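Local coordinates for protein DNA polymerase (Pyrobaculum calidifontis, PDB 5MDN) that probably catalyses template-directed DNA synthesis, extending a DNA strand by one deoxyribonucleotide at a time with release of diphosphate, as other family B DNA polymerases do, at residues R197-E202 with V216-E221; V228-N233 with L341-K346; E307-P312 with R326-R331; K315-W320 with M730-V735. One frame throughout, in Å; residues are numbered along the deposited sequence.

Contact 1: R197-E202 with V216-E221; sequences REEVFE and VDFVKE
Phe218 reaches from its helix to Arg197, just ahead of the strand, and to Glu199 and Phe201 within it, because its CG stands opposite the backbone N across the CA-CB bond (chi1 -168°), extending the ring away from the helix axis. Phe201 answers with the other common choice, CG turned beside its backbone N (chi1 -50°), which brings the far end of its ring to the root of the Phe218 side chain. The result illustrates how one aromatic residue can serve three alternate residues of an extended segment. At the base, Phe201 CZ packs on Phe218 CB at 4.0 Å, the two side chains running roughly perpendicular. Midway along, Glu199 OE1 comes within 4.1 Å of Phe218 CD1. At the tip, Arg197 CD rests 4.2 Å from Phe218 CZ; the methylene carbon does the touching, and the guanidinium plane is turned 76° from the ring. Arg197 NH1 also lies 6.1 Å from Glu221 OE2, too far for direct pairing, although the opposite charges may attract weakly. The outer side of this contact is exposed, whereas the Phe218 side chain continues inward onto Val191 and Thr193 of strand 186-193 and Leu166 of strand 165-172. Strand 198-202 bonds to strand 186-193 through the backbones of Glu199 and Phe201, and Val200 packs on helix 326-356. A helix laid against the outermost strand of a mixed five-stranded sheet, as here, belongs to the RNase H-like fold of the family B exonuclease domain.

Contact 2: V228-N233 with L341-K346; sequences VGYNSN and LGLAEK
Tyr230 and Leu343 meet at an oblique angle, ring carbon CE2 of the tyrosine standing 4.2 Å from methyl CD1 of the leucine. With CG opposite the backbone N (chi1 -160°), the Tyr230 ring is carried out toward the helix; its long axis runs past the leucine instead of pointing into it. A second, simpler meeting lies one residue on in the helix and two residues back along the other segment: Val228 CG1 abuts Ala344 CB at 4.2 Å. The backbones draw in here, consistent with the small alanine side chain, with the CA atoms of Val228 and Ala344 only 7.1 Å apart, against 9.5 Å between those of Tyr230 and Leu343. Helix 293-299 backs both partners of the aromatic pair through Leu293 and Val296, and the phenol of Tyr230 has its hydrogen bond with the carbonyl O of Lys291. The Tyr230 side chain is about 5 Å from that of the metal-binding Asp169 and about 6 Å from a bound magnesium ion. All four touching residues are buried and meet through carbon alone, which suggests that dispersion and exclusion of water contribute to seating helix 326-356 beside the probable exonuclease metal site, while the polar tyrosine hydroxyl is satisfied by a partner beyond the pair.

Contact 3: E307-P312 with R326-R331; sequences ERVLIP and RPTLMR
Val309 is the knot of this contact, its two methyl groups dividing between residues one helical turn apart on the opening turns of helix 326-356. CG1, opposite the backbone N (chi1 178°), goes to Thr328, 3.6 Å from the hydroxyl OG1 and 3.7 Å from the carbonyl O. The other branch, CG2, rests 3.9 Å from Arg331 CG, the two side chains crossing near a right angle. Two residues on, Ile311 extends the close part: its terminal methyl CD1 lies 3.9 Å from Thr328 O and 4.1 Å from Thr328 CG2, so that the threonine spans the two, OG1 toward the valine and CG2 toward the isoleucine. Methyl groups thus pack against a hydroxyl and a backbone carbonyl as well as against carbon. The opposite character prevails at the outer end. Arg331 is exposed and lends the valine only the near part of its chain, which bends at chi2 and carries the guanidinium onward. Leu329 approaches the loop more loosely. Buried Arg308, just ahead of Val309, makes a separate, inward tie through a salt bridge with Asp336 farther along helix 326-356. Around this extended loop, Tyr319 of helix 316-320 covers Ile311, Thr328 and Leu329 together, and on another side of helix 326-356 Met330 packs on Val200 and Glu202 of strand 198-202.

Contact 4: K315-W320 with M730-V735; sequences KVYEYW and MPYIFV
Tyr317 and Tyr732 provide the aromatic part of this contact, their side chains approaching from opposite directions. In both, CG sits in the crowded position between the backbone N and the carbonyl carbon (chi1 76° and 81°), which directs each ring at the other segment. Tyr732 OH arrives at the edge of the Tyr317 ring, near its plane, 4.2 Å from CE1. The two hydroxyl oxygens, Tyr317 OH and Tyr732 OH, are 4.1 Å apart, a proximity without a direct hydrogen bond.

Aliphatic groups complete the meeting. Lys315 and Tyr732 run past each other in opposite senses, and Lys315 CE lies at the tyrosine's edge, 4.2 Å from CE2. Ile733 CD1 in turn touches Tyr317 OH at 4.1 Å. Tyr317's own neighbour, Glu318, covers one face of its ring with CB.

Between the two segments there is no ionic pair. Lys315 NZ bridges to Glu318 OE2 at 3.3 Å, a salt bridge whose hydrogen bond is weak, and Asp673, outside both segments, adds a long, weak ion pair to the same amine. These weak pairs occupy the amine, while CE makes the contact with the ring.

The second partner is a type I turn from Pro731 to Phe734, closed by the bond from Phe734 N to Pro731 O; it starts at the last residue of strand 729-731, which pairs with strand 716-718. His314 meets the Tyr732 ring edge-to-face, Tyr317 leans on Tyr173, Val316 packs on Asn174, and the short, weakly bonded helix about 316-320 leads on to helix 326-356.

Read from the N terminus, contact 1 closes first, a short loop joining an edge strand of the exonuclease sheet to the helix after it. Contact 2 then opens in the next strand, 226-229, of that sheet and closes more than a hundred residues later in helix 326-356. Contact 3 is nested within this long loop, fastening residues 307-312 to the start of the same helix. Contact 4 opens inside both loops and closes only at 730-735, so it crosses contacts 2 and 3 and ties the exonuclease side to the C-terminal part of the polymerase. Contacts 1 and 3 touch, as do contacts 3 and 4, and Glu202 of contact 1 packs on Trp320 of contact 4.

Contact 1: R197-E202 with V216-E221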
# COMPACT_ATOMS: atom_id res chain seq x y z
N ARG A 197 -15.56 8.00 22.19
CA ARG A 197 -14.65 8.55 23.18
C ARG A 197 -13.46 9.24 22.52
O ARG A 197 -13.00 8.83 21.45
CB ARG A 197 -14.14 7.46 24.12
CG ARG A 197 -15.21 6.63 24.82
CD ARG A 197 -14.54 5.63 25.75
NE ARG A 197 -15.25 4.36 25.83
CZ ARG A 197 -14.76 3.27 26.41
NH1 ARG A 197 -13.55 3.29 26.95
NH2 ARG A 197 -15.47 2.15 26.44
N GLU A 198 -12.97 10.29 23.18
CA GLU A 198 -11.68 10.88 22.85
C GLU A 198 -10.97 11.26 24.14
O GLU A 198 -11.60 11.74 25.08
CB GLU A 198 -11.83 12.14 21.99
CG GLU A 198 -12.73 12.03 20.78
CD GLU A 198 -12.73 13.29 19.95
OE1 GLU A 198 -11.83 14.13 20.15
OE2 GLU A 198 -13.63 13.46 19.09
N GLU A 199 -9.65 11.06 24.16
CA GLU A 199 -8.82 11.48 25.28
C GLU A 199 -7.42 11.79 24.77
O GLU A 199 -6.96 11.21 23.78
CB GLU A 199 -8.74 10.43 26.40
CG GLU A 199 -9.96 10.37 27.30
CD GLU A 199 -9.72 9.58 28.57
OE1 GLU A 199 -8.59 9.10 28.76
OE2 GLU A 199 -10.67 9.44 29.37
N VAL A 200 -6.76 12.72 25.45
CA VAL A 200 -5.39 13.12 25.14
C VAL A 200 -4.57 13.02 26.42
O VAL A 200 -4.89 13.67 27.42
CB VAL A 200 -5.32 14.55 24.57
CG1 VAL A 200 -3.93 14.83 24.02
CG2 VAL A 200 -6.38 14.75 23.50
N PHE A 201 -3.53 12.20 26.38
CA PHE A 201 -2.60 12.07 27.50
C PHE A 201 -1.40 12.96 27.23
O PHE A 201 -0.65 12.73 26.28
CB PHE A 201 -2.18 10.61 27.68
CG PHE A 201 -3.32 9.64 27.72
CD1 PHE A 201 -4.12 9.53 28.84
CD2 PHE A 201 -3.59 8.83 26.63
CE1 PHE A 201 -5.18 8.63 28.88
CE2 PHE A 201 -4.64 7.93 26.66
CZ PHE A 201 -5.43 7.83 27.78
N GLU A 202 -1.22 13.98 28.06
CA GLU A 202 -0.08 14.88 27.95
C GLU A 202 0.93 14.57 29.05
O GLU A 202 0.56 14.14 30.15
CB GLU A 202 -0.49 16.35 28.06
CG GLU A 202 -1.94 16.65 27.76
CD GLU A 202 -2.28 18.12 28.00
OE1 GLU A 202 -1.38 18.97 27.83
OE2 GLU A 202 -3.43 18.41 28.38
N VAL A 216 -1.54 2.60 27.36
CA VAL A 216 -1.65 1.16 27.57
C VAL A 216 -2.93 0.82 28.33
O VAL A 216 -3.66 -0.10 27.97
CB VAL A 216 -0.40 0.62 28.30
CG1 VAL A 216 -0.59 -0.84 28.66
CG2 VAL A 216 0.83 0.81 27.44
N ASP A 217 -3.22 1.58 29.40
CA ASP A 217 -4.42 1.32 30.18
C ASP A 217 -5.68 1.53 29.36
O ASP A 217 -6.66 0.79 29.52
CB ASP A 217 -4.44 2.20 31.43
CG ASP A 217 -3.50 1.70 32.51
OD1 ASP A 217 -3.35 0.46 32.64
OD2 ASP A 217 -2.91 2.53 33.23
N PHE A 218 -5.69 2.53 28.48
CA PHE A 218 -6.87 2.79 27.66
C PHE A 218 -7.11 1.65 26.67
O PHE A 218 -8.26 1.23 26.48
CB PHE A 218 -6.74 4.12 26.94
CG PHE A 218 -8.03 4.59 26.30
CD1 PHE A 218 -8.92 5.37 27.02
CD2 PHE A 218 -8.34 4.24 25.00
CE1 PHE A 218 -10.11 5.79 26.44
CE2 PHE A 218 -9.53 4.67 24.42
CZ PHE A 218 -10.41 5.44 25.14
N VAL A 219 -6.05 1.17 26.01
CA VAL A 219 -6.20 0.07 25.07
C VAL A 219 -6.74 -1.17 25.78
O VAL A 219 -7.64 -1.85 25.27
CB VAL A 219 -4.86 -0.22 24.36
CG1 VAL A 219 -4.96 -1.48 23.51
CG2 VAL A 219 -4.44 0.97 23.51
N LYS A 220 -6.21 -1.47 26.96
CA LYS A 220 -6.72 -2.60 27.74
C LYS A 220 -8.14 -2.34 28.22
O LYS A 220 -8.95 -3.27 28.31
CB LYS A 220 -5.79 -2.88 28.92
CG LYS A 220 -4.38 -3.29 28.53
CD LYS A 220 -3.59 -3.73 29.75
CE LYS A 220 -3.44 -2.60 30.75
NZ LYS A 220 -2.55 -2.98 31.88
N GLU A 221 -8.46 -1.08 28.53
CA GLU A 221 -9.79 -0.73 29.03
C GLU A 221 -10.83 -0.85 27.92
O GLU A 221 -11.89 -1.46 28.11
CB GLU A 221 -9.75 0.69 29.59
CG GLU A 221 -10.99 1.16 30.36
CD GLU A 221 -11.18 0.36 31.64
OE1 GLU A 221 -10.16 -0.09 32.20
OE2 GLU A 221 -12.34 0.19 32.07

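Contact 2: V228-N233 with L341-K346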
# COMPACT_ATOMS: atom_id res chain seq x y z
N VAL A 228 -5.96 1.74 14.36
CA VAL A 228 -5.65 2.48 13.14
C VAL A 228 -4.78 3.68 13.49
O VAL A 228 -4.99 4.34 14.52
CB VAL A 228 -6.92 2.94 12.40
CG1 VAL A 228 -7.31 1.91 11.34
CG2 VAL A 228 -8.06 3.16 13.38
N GLY A 229 -3.79 3.95 12.64
CA GLY A 229 -2.97 5.14 12.75
C GLY A 229 -2.54 5.56 11.36
O GLY A 229 -2.79 4.87 10.37
N TYR A 230 -1.89 6.72 11.30
CA TYR A 230 -1.33 7.22 10.05
C TYR A 230 0.19 7.20 10.17
O TYR A 230 0.76 7.91 11.01
CB TYR A 230 -1.83 8.63 9.74
CG TYR A 230 -1.68 8.99 8.28
CD1 TYR A 230 -0.51 9.56 7.80
CD2 TYR A 230 -2.71 8.75 7.37
CE1 TYR A 230 -0.36 9.88 6.46
CE2 TYR A 230 -2.58 9.07 6.04
CZ TYR A 230 -1.40 9.64 5.58
OH TYR A 230 -1.26 9.96 4.25
N ASN A 231 0.84 6.38 9.35
CA ASN A 231 2.27 6.09 9.45
C ASN A 231 2.61 5.50 10.82
O ASN A 231 3.69 5.75 11.37
CB ASN A 231 3.11 7.33 9.16
CG ASN A 231 4.52 6.99 8.71
OD1 ASN A 231 4.73 6.02 7.97
ND2 ASN A 231 5.49 7.77 9.16
N SER A 232 1.69 4.72 11.39
CA SER A 232 1.93 4.11 12.69
C SER A 232 3.03 3.06 12.62
O SER A 232 3.83 2.93 13.55
CB SER A 232 0.63 3.50 13.23
OG SER A 232 0.12 2.52 12.33
N ASN A 233 3.09 2.30 11.52
CA ASN A 233 4.17 1.35 11.34
C ASN A 233 5.50 2.06 11.07
O ASN A 233 6.56 1.55 11.45
CB ASN A 233 3.85 0.38 10.21
CG ASN A 233 2.74 -0.60 10.57
OD1 ASN A 233 2.49 -0.87 11.74
ND2 ASN A 233 2.08 -1.14 9.55
N LEU A 341 -9.46 8.62 12.32
CA LEU A 341 -10.67 7.81 12.43
C LEU A 341 -11.64 8.12 11.30
O LEU A 341 -12.39 7.24 10.87
CB LEU A 341 -11.34 8.04 13.79
CG LEU A 341 -12.49 7.09 14.12
CD1 LEU A 341 -12.01 5.65 14.09
CD2 LEU A 341 -13.11 7.42 15.47
N GLY A 342 -11.65 9.36 10.81
CA GLY A 342 -12.47 9.69 9.65
C GLY A 342 -12.05 8.92 8.41
O GLY A 342 -12.89 8.35 7.71
N LEU A 343 -10.75 8.93 8.11
CA LEU A 343 -10.23 8.13 7.00
C LEU A 343 -10.57 6.66 7.17
O LEU A 343 -10.96 5.98 6.21
CB LEU A 343 -8.72 8.31 6.87
CG LEU A 343 -8.21 9.48 6.02
CD1 LEU A 343 -6.72 9.69 6.26
CD2 LEU A 343 -8.49 9.23 4.55
N ALA A 344 -10.41 6.13 8.39
CA ALA A 344 -10.70 4.72 8.64
C ALA A 344 -12.13 4.37 8.27
O ALA A 344 -12.38 3.34 7.64
CB ALA A 344 -10.43 4.39 10.11
N GLU A 345 -13.09 5.22 8.65
CA GLU A 345 -14.49 4.96 8.30
C GLU A 345 -14.69 4.82 6.80
O GLU A 345 -15.60 4.10 6.36
CB GLU A 345 -15.37 6.08 8.86
CG GLU A 345 -15.45 6.09 10.38
CD GLU A 345 -15.83 7.45 10.94
OE1 GLU A 345 -16.36 8.28 10.18
OE2 GLU A 345 -15.58 7.69 12.15
N LYS A 346 -13.87 5.50 6.00
CA LYS A 346 -13.97 5.41 4.55
C LYS A 346 -13.15 4.26 3.96
O LYS A 346 -13.60 3.61 3.01
CB LYS A 346 -13.54 6.73 3.91
CG LYS A 346 -14.35 7.94 4.37
CD LYS A 346 -14.55 8.92 3.23
CE LYS A 346 -15.54 10.02 3.62
NZ LYS A 346 -16.86 9.46 3.99

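Contact 3: E307-P312 with R326-R331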
# COMPACT_ATOMS: atom_id res chain seq x y z
N GLU A 307 -10.32 24.61 7.39
CA GLU A 307 -11.11 24.67 8.61
C GLU A 307 -10.42 23.96 9.77
O GLU A 307 -11.09 23.47 10.69
CB GLU A 307 -12.50 24.08 8.39
CG GLU A 307 -13.30 24.72 7.26
CD GLU A 307 -14.66 24.08 7.08
OE1 GLU A 307 -15.12 23.39 8.02
OE2 GLU A 307 -15.27 24.26 6.00
N ARG A 308 -9.09 23.88 9.74
CA ARG A 308 -8.34 23.00 10.62
C ARG A 308 -7.06 23.69 11.07
O ARG A 308 -6.44 24.45 10.32
CB ARG A 308 -8.00 21.67 9.93
CG ARG A 308 -7.10 20.77 10.77
CD ARG A 308 -5.90 20.30 9.96
NE ARG A 308 -5.12 19.29 10.67
CZ ARG A 308 -5.29 17.98 10.54
NH1 ARG A 308 -6.22 17.50 9.73
NH2 ARG A 308 -4.52 17.15 11.23
N VAL A 309 -6.67 23.41 12.32
CA VAL A 309 -5.43 23.94 12.86
C VAL A 309 -4.25 23.22 12.23
O VAL A 309 -4.27 21.99 12.05
CB VAL A 309 -5.42 23.80 14.40
CG1 VAL A 309 -4.12 24.31 14.98
CG2 VAL A 309 -6.61 24.53 15.00
N LEU A 310 -3.20 23.97 11.89
CA LEU A 310 -2.03 23.41 11.24
C LEU A 310 -0.77 24.00 11.86
O LEU A 310 -0.52 25.20 11.74
CB LEU A 310 -2.05 23.66 9.73
CG LEU A 310 -3.00 22.78 8.91
CD1 LEU A 310 -2.97 23.20 7.45
CD2 LEU A 310 -2.60 21.33 9.06
N ILE A 311 0.01 23.15 12.52
CA ILE A 311 1.30 23.54 13.09
C ILE A 311 2.40 23.04 12.15
O ILE A 311 2.31 21.92 11.63
CB ILE A 311 1.49 22.97 14.51
CG1 ILE A 311 0.85 23.86 15.58
CG2 ILE A 311 2.97 22.73 14.82
CD1 ILE A 311 -0.63 24.01 15.48
N PRO A 312 3.44 23.84 11.89
CA PRO A 312 4.62 23.28 11.21
C PRO A 312 5.25 22.18 12.04
O PRO A 312 5.79 22.44 13.12
CB PRO A 312 5.55 24.50 11.06
CG PRO A 312 5.09 25.47 12.09
CD PRO A 312 3.60 25.26 12.22
N ARG A 326 0.37 25.82 23.72
CA ARG A 326 0.03 24.43 24.02
C ARG A 326 -1.42 24.09 23.67
O ARG A 326 -1.65 23.04 23.06
CB ARG A 326 0.35 24.12 25.49
CG ARG A 326 1.02 22.76 25.70
CD ARG A 326 1.05 22.38 27.18
NE ARG A 326 2.11 23.05 27.92
CZ ARG A 326 2.97 22.44 28.73
NH1 ARG A 326 2.89 21.12 28.90
NH2 ARG A 326 3.90 23.13 29.37
N PRO A 327 -2.43 24.90 24.03
CA PRO A 327 -3.81 24.51 23.71
C PRO A 327 -4.10 24.40 22.22
O PRO A 327 -5.04 23.70 21.84
CB PRO A 327 -4.65 25.62 24.36
CG PRO A 327 -3.73 26.77 24.48
CD PRO A 327 -2.40 26.16 24.79
N THR A 328 -3.32 25.07 21.37
CA THR A 328 -3.49 24.90 19.93
C THR A 328 -2.70 23.72 19.40
O THR A 328 -3.07 23.14 18.37
CB THR A 328 -3.11 26.19 19.19
OG1 THR A 328 -3.90 26.32 18.01
CG2 THR A 328 -1.64 26.19 18.79
N LEU A 329 -1.60 23.35 20.07
CA LEU A 329 -0.92 22.10 19.74
C LEU A 329 -1.81 20.90 20.05
O LEU A 329 -1.72 19.87 19.37
CB LEU A 329 0.40 22.00 20.50
CG LEU A 329 1.22 20.72 20.29
CD1 LEU A 329 1.72 20.62 18.86
CD2 LEU A 329 2.37 20.65 21.28
N MET A 330 -2.66 21.02 21.07
CA MET A 330 -3.60 19.95 21.38
C MET A 330 -4.62 19.78 20.26
O MET A 330 -4.83 18.67 19.76
CB MET A 330 -4.31 20.25 22.70
CG MET A 330 -5.01 19.06 23.33
SD MET A 330 -5.92 19.53 24.81
CE MET A 330 -5.49 18.19 25.91
N ARG A 331 -5.24 20.88 19.82
CA ARG A 331 -6.24 20.79 18.77
C ARG A 331 -5.63 20.30 17.46
O ARG A 331 -6.31 19.64 16.66
CB ARG A 331 -6.95 22.13 18.58
CG ARG A 331 -8.12 22.05 17.63
CD ARG A 331 -9.38 22.57 18.29
NE ARG A 331 -10.58 22.04 17.65
CZ ARG A 331 -11.77 21.98 18.23
NH1 ARG A 331 -11.94 22.42 19.47
NH2 ARG A 331 -12.81 21.47 17.57

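Contact 4: K315-W320 with M730-V735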
# COMPACT_ATOMS: atom_id res chain seq x y z
N LYS A 315 8.14 22.07 14.60
CA LYS A 315 8.12 22.94 15.78
C LYS A 315 7.03 22.54 16.76
O LYS A 315 6.21 23.36 17.18
CB LYS A 315 7.95 24.41 15.38
CG LYS A 315 8.98 24.92 14.40
CD LYS A 315 8.80 26.41 14.14
CE LYS A 315 10.02 27.21 14.56
NZ LYS A 315 9.85 28.66 14.29
N VAL A 316 6.99 21.26 17.15
CA VAL A 316 6.08 20.89 18.23
C VAL A 316 6.72 21.20 19.58
O VAL A 316 6.00 21.44 20.56
CB VAL A 316 5.64 19.42 18.13
CG1 VAL A 316 5.37 19.03 16.69
CG2 VAL A 316 6.66 18.51 18.77
N TYR A 317 8.05 21.17 19.67
CA TYR A 317 8.72 21.57 20.90
C TYR A 317 8.41 23.03 21.23
O TYR A 317 8.16 23.37 22.40
CB TYR A 317 10.23 21.36 20.78
CG TYR A 317 10.95 22.39 19.94
CD1 TYR A 317 11.02 22.26 18.56
CD2 TYR A 317 11.57 23.48 20.53
CE1 TYR A 317 11.68 23.21 17.79
CE2 TYR A 317 12.23 24.43 19.77
CZ TYR A 317 12.28 24.29 18.40
OH TYR A 317 12.94 25.23 17.64
N GLU A 318 8.40 23.90 20.22
CA GLU A 318 8.16 25.32 20.45
C GLU A 318 6.76 25.56 20.98
O GLU A 318 6.57 26.35 21.91
CB GLU A 318 8.45 26.09 19.16
CG GLU A 318 8.36 27.60 19.30
CD GLU A 318 9.13 28.30 18.20
OE1 GLU A 318 10.38 28.29 18.27
OE2 GLU A 318 8.51 28.85 17.26
N TYR A 319 5.76 24.89 20.41
CA TYR A 319 4.40 25.01 20.92
C TYR A 319 4.22 24.32 22.27
O TYR A 319 3.23 24.58 22.95
CB TYR A 319 3.40 24.44 19.91
CG TYR A 319 3.14 25.34 18.71
CD1 TYR A 319 4.15 25.63 17.80
CD2 TYR A 319 1.88 25.89 18.49
CE1 TYR A 319 3.92 26.45 16.71
CE2 TYR A 319 1.64 26.71 17.40
CZ TYR A 319 2.66 26.98 16.51
OH TYR A 319 2.42 27.80 15.43
N TRP A 320 5.15 23.45 22.66
CA TRP A 320 5.08 22.73 23.92
C TRP A 320 5.68 23.50 25.08
O TRP A 320 5.16 23.45 26.20
CB TRP A 320 5.77 21.37 23.77
CG TRP A 320 5.79 20.53 25.02
CD1 TRP A 320 6.88 20.21 25.77
CD2 TRP A 320 4.67 19.89 25.65
NE1 TRP A 320 6.52 19.42 26.83
CE2 TRP A 320 5.16 19.21 26.78
CE3 TRP A 320 3.30 19.84 25.37
CZ2 TRP A 320 4.33 18.48 27.62
CZ3 TRP A 320 2.48 19.11 26.21
CH2 TRP A 320 3.00 18.44 27.33
N MET A 730 22.83 28.17 6.40
CA MET A 730 22.71 28.24 7.85
C MET A 730 21.51 27.44 8.33
O MET A 730 20.43 27.52 7.73
CB MET A 730 22.57 29.69 8.31
CG MET A 730 22.82 29.92 9.78
SD MET A 730 22.72 31.66 10.23
CE MET A 730 24.05 32.34 9.25
N PRO A 731 21.65 26.64 9.39
CA PRO A 731 20.48 25.98 9.97
C PRO A 731 19.48 27.00 10.50
O PRO A 731 19.85 28.11 10.91
CB PRO A 731 21.07 25.13 11.10
CG PRO A 731 22.51 24.95 10.74
CD PRO A 731 22.91 26.18 10.00
N TYR A 732 18.20 26.62 10.48
CA TYR A 732 17.12 27.58 10.71
C TYR A 732 17.01 28.05 12.15
O TYR A 732 16.26 28.99 12.41
CB TYR A 732 15.79 26.97 10.27
CG TYR A 732 15.16 26.02 11.27
CD1 TYR A 732 15.56 24.69 11.34
CD2 TYR A 732 14.15 26.45 12.12
CE1 TYR A 732 14.98 23.82 12.25
CE2 TYR A 732 13.57 25.59 13.03
CZ TYR A 732 13.98 24.27 13.09
OH TYR A 732 13.40 23.42 13.99
N ILE A 733 17.72 27.42 13.10
CA ILE A 733 17.67 27.86 14.49
C ILE A 733 18.73 28.91 14.79
O ILE A 733 18.68 29.55 15.85
CB ILE A 733 17.82 26.65 15.44
CG1 ILE A 733 17.47 27.03 16.88
CG2 ILE A 733 19.22 26.07 15.36
CD1 ILE A 733 16.11 27.70 17.03
N PHE A 734 19.66 29.14 13.87
CA PHE A 734 20.77 30.04 14.11
C PHE A 734 20.60 31.41 13.46
O PHE A 734 21.51 32.24 13.54
CB PHE A 734 22.07 29.38 13.66
CG PHE A 734 22.34 28.07 14.35
CD1 PHE A 734 22.29 27.99 15.74
CD2 PHE A 734 22.61 26.92 13.62
CE1 PHE A 734 22.53 26.80 16.39
CE2 PHE A 734 22.85 25.72 14.25
CZ PHE A 734 22.81 25.66 15.65
N VAL A 735 19.46 31.66 12.81
CA VAL A 735 19.13 33.01 12.36
C VAL A 735 18.49 33.68 13.56
O VAL A 735 17.28 33.56 13.79
CB VAL A 735 18.21 33.00 11.13
CG1 VAL A 735 17.87 34.42 10.71
CG2 VAL A 735 18.86 32.24 9.99